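Side-chain contact in putative cyclohexadienyl dehydrogenase and ADH prephenate dehydrogenase (Rhizobium meliloti, PDB 4WJI), which probably catalyses the NAD(P)-dependent oxidative decarboxylation of prephenate to 4-hydroxyphenylpyruvate, a step in the biosynthesis of tyrosine: residues R160-W165 with S170-M175. Residues are numbered along the deposited sequence; the frame is centred on the assembly and turned at random.
Sequences RLRLFW and SMVDEM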
loop_
_atom_site.group_PDB
_atom_site.type_symbol
_atom_site.label_atom_id
_atom_site.label_comp_id
_atom_site.label_asym_id
_atom_site.label_seq_id
_atom_site.Cartn_x
_atom_site.Cartn_y
_atom_site.Cartn_z
ATOM N N ARG A 160 1.519 -22.148 27.299
ATOM C CA ARG A 160 0.931 -20.978 27.958
ATOM C C ARG A 160 0.998 -19.718 27.088
ATOM O O ARG A 160 0.067 -18.904 27.088
ATOM C CB ARG A 160 1.579 -20.698 29.309
ATOM C CG ARG A 160 1.287 -21.759 30.365
ATOM C CD ARG A 160 1.957 -21.418 31.681
ATOM N NE ARG A 160 1.228 -20.372 32.413
ATOM C CZ ARG A 160 1.659 -19.831 33.562
ATOM N NH1 ARG A 160 2.862 -20.152 34.021
ATOM N NH2 ARG A 160 0.917 -18.935 34.221
ATOM N N LEU A 161 2.096 -19.564 26.372
ATOM C CA LEU A 161 2.240 -18.420 25.450
ATOM C C LEU A 161 1.298 -18.568 24.250
ATOM O O LEU A 161 0.663 -17.582 23.819
ATOM C CB LEU A 161 3.681 -18.226 25.043
ATOM C CG LEU A 161 3.968 -16.878 24.422
ATOM C CD1 LEU A 161 3.658 -15.682 25.311
ATOM C CD2 LEU A 161 5.413 -16.816 23.961
ATOM N N ARG A 162 1.143 -19.784 23.736
ATOM C CA ARG A 162 0.155 -20.023 22.666
ATOM C C ARG A 162 -1.250 -19.643 23.152
ATOM O O ARG A 162 -1.991 -18.936 22.445
ATOM C CB ARG A 162 0.188 -21.479 22.187
ATOM C CG ARG A 162 -0.909 -21.839 21.226
ATOM C CD ARG A 162 -0.818 -23.288 20.777
ATOM N NE ARG A 162 0.350 -23.547 19.958
ATOM C CZ ARG A 162 0.372 -23.503 18.621
ATOM N NH1 ARG A 162 -0.736 -23.234 17.932
ATOM N NH2 ARG A 162 1.501 -23.736 17.958
ATOM N N LEU A 163 -1.608 -20.057 24.373
ATOM C CA LEU A 163 -2.936 -19.760 24.883
ATOM C C LEU A 163 -3.096 -18.232 25.031
ATOM O O LEU A 163 -4.149 -17.682 24.728
ATOM C CB LEU A 163 -3.199 -20.478 26.199
ATOM C CG LEU A 163 -4.448 -20.042 26.949
ATOM C CD1 LEU A 163 -5.715 -20.295 26.147
ATOM C CD2 LEU A 163 -4.559 -20.748 28.278
ATOM N N PHE A 164 -2.054 -17.564 25.491
ATOM C CA PHE A 164 -2.100 -16.116 25.690
ATOM C C PHE A 164 -2.420 -15.373 24.369
ATOM O O PHE A 164 -3.382 -14.591 24.263
ATOM C CB PHE A 164 -0.776 -15.662 26.269
ATOM C CG PHE A 164 -0.683 -14.146 26.492
ATOM C CD1 PHE A 164 -1.325 -13.547 27.567
ATOM C CD2 PHE A 164 -0.014 -13.356 25.605
ATOM C CE1 PHE A 164 -1.224 -12.178 27.821
ATOM C CE2 PHE A 164 0.055 -11.965 25.817
ATOM C CZ PHE A 164 -0.539 -11.391 26.926
ATOM N N TRP A 165 -1.686 -15.742 23.325
ATOM C CA TRP A 165 -1.909 -15.113 22.008
ATOM C C TRP A 165 -3.238 -15.461 21.400
ATOM O O TRP A 165 -3.899 -14.611 20.764
ATOM C CB TRP A 165 -0.759 -15.366 21.060
ATOM C CG TRP A 165 0.426 -14.502 21.348
ATOM C CD1 TRP A 165 1.612 -14.877 21.872
ATOM C CD2 TRP A 165 0.500 -13.067 21.175
ATOM N NE1 TRP A 165 2.425 -13.749 22.059
ATOM C CE2 TRP A 165 1.762 -12.650 21.586
ATOM C CE3 TRP A 165 -0.379 -12.106 20.637
ATOM C CZ2 TRP A 165 2.143 -11.273 21.561
ATOM C CZ3 TRP A 165 0.020 -10.798 20.587
ATOM C CH2 TRP A 165 1.253 -10.395 21.031
ATOM N N SER A 170 -5.427 -14.075 18.199
ATOM C CA SER A 170 -4.535 -14.533 17.152
ATOM C C SER A 170 -4.558 -16.033 16.881
ATOM O O SER A 170 -4.939 -16.796 17.698
ATOM C CB SER A 170 -3.101 -14.093 17.458
ATOM O OG SER A 170 -3.013 -12.694 17.543
HETATM N N MSE A 171 -4.122 -16.398 15.692
HETATM C CA MSE A 171 -3.827 -17.757 15.340
HETATM C C MSE A 171 -2.331 -17.877 15.515
HETATM O O MSE A 171 -1.634 -16.953 15.184
HETATM C CB MSE A 171 -4.224 -18.057 13.881
HETATM C CG MSE A 171 -5.700 -18.416 13.624
HETATM SE SE MSE A 171 -6.320 -17.693 11.894
HETATM C CE MSE A 171 -6.349 -16.058 13.029
ATOM N N VAL A 172 -1.840 -18.991 16.030
ATOM C CA VAL A 172 -0.446 -19.179 16.360
ATOM C C VAL A 172 0.226 -20.304 15.557
ATOM O O VAL A 172 -0.308 -21.376 15.451
ATOM C CB VAL A 172 -0.328 -19.481 17.850
ATOM C CG1 VAL A 172 1.120 -19.697 18.220
ATOM C CG2 VAL A 172 -0.889 -18.329 18.659
ATOM N N ASP A 173 1.398 -20.019 15.017
ATOM C CA ASP A 173 2.240 -20.993 14.340
ATOM C C ASP A 173 3.599 -21.002 15.013
ATOM O O ASP A 173 4.037 -20.010 15.507
ATOM C CB ASP A 173 2.511 -20.585 12.895
ATOM C CG ASP A 173 1.521 -21.120 11.925
ATOM O OD1 ASP A 173 0.898 -22.121 12.208
ATOM O OD2 ASP A 173 1.353 -20.506 10.838
ATOM N N GLU A 174 4.265 -22.132 14.999
ATOM C CA GLU A 174 5.631 -22.256 15.494
ATOM C C GLU A 174 6.566 -22.552 14.346
ATOM O O GLU A 174 6.223 -23.334 13.476
ATOM C CB GLU A 174 5.725 -23.397 16.507
ATOM C CG GLU A 174 4.764 -23.243 17.663
ATOM C CD GLU A 174 4.787 -24.407 18.647
ATOM O OE1 GLU A 174 5.855 -25.022 18.868
ATOM O OE2 GLU A 174 3.720 -24.656 19.223
HETATM N N MSE A 175 7.737 -21.947 14.358
HETATM C CA MSE A 175 8.758 -22.252 13.370
HETATM C C MSE A 175 10.141 -21.995 13.881
HETATM O O MSE A 175 10.335 -21.389 14.898
HETATM C CB MSE A 175 8.544 -21.576 12.009
HETATM C CG MSE A 175 8.698 -20.075 12.122
HETATM SE SE MSE A 175 8.084 -19.144 10.465
HETATM C CE MSE A 175 6.195 -19.549 10.555
HETATM O O HOH W 1 2.348 -24.809 14.953
HETATM O O HOH W 2 1.935 -25.217 22.052
#
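Arg162 reaches from the helix to the strand and pairs its charge with Glu174: NH2 lies 2.7 Å from OE2, in a salt bridge whose hydrogen bond is nearly straight (N-H...O 168°). The carboxylate oxygen, carried on an acidic chain extended beyond CG, sits close to the guanidinium plane and is met on its anti side, the two planes being turned 46° apart. A long arginine suits this span because its chain, extended as far as CD, bends at chi3 (-67°) and brings Arg162 NH1 to 3.1 Å from Val172 O, a weak hydrogen bond. One water accepts from Arg162 NE, and another, accepting from Glu174 N, is held weakly by NH2.

Helix 155-167 and strand 171-174, an outermost strand of the sheet within this chain, close a beta-alpha-beta unit begun by strand 144-147 in the nucleotide-binding domain.

Branched Val172 serves two neighbours: CG1 lies 3.9 Å above the centre of the Arg162 guanidinium face, while CG2 touches Trp165 CB at 3.8 Å. The large indole suits its buried place, packing on Ile19 of helix 14-26 and meeting Phe140 edge-to-face.

At the turn, Ser170 N donates to Trp165 O (3.0 Å), and its small, buried hydroxyl is satisfied by Phe140 O.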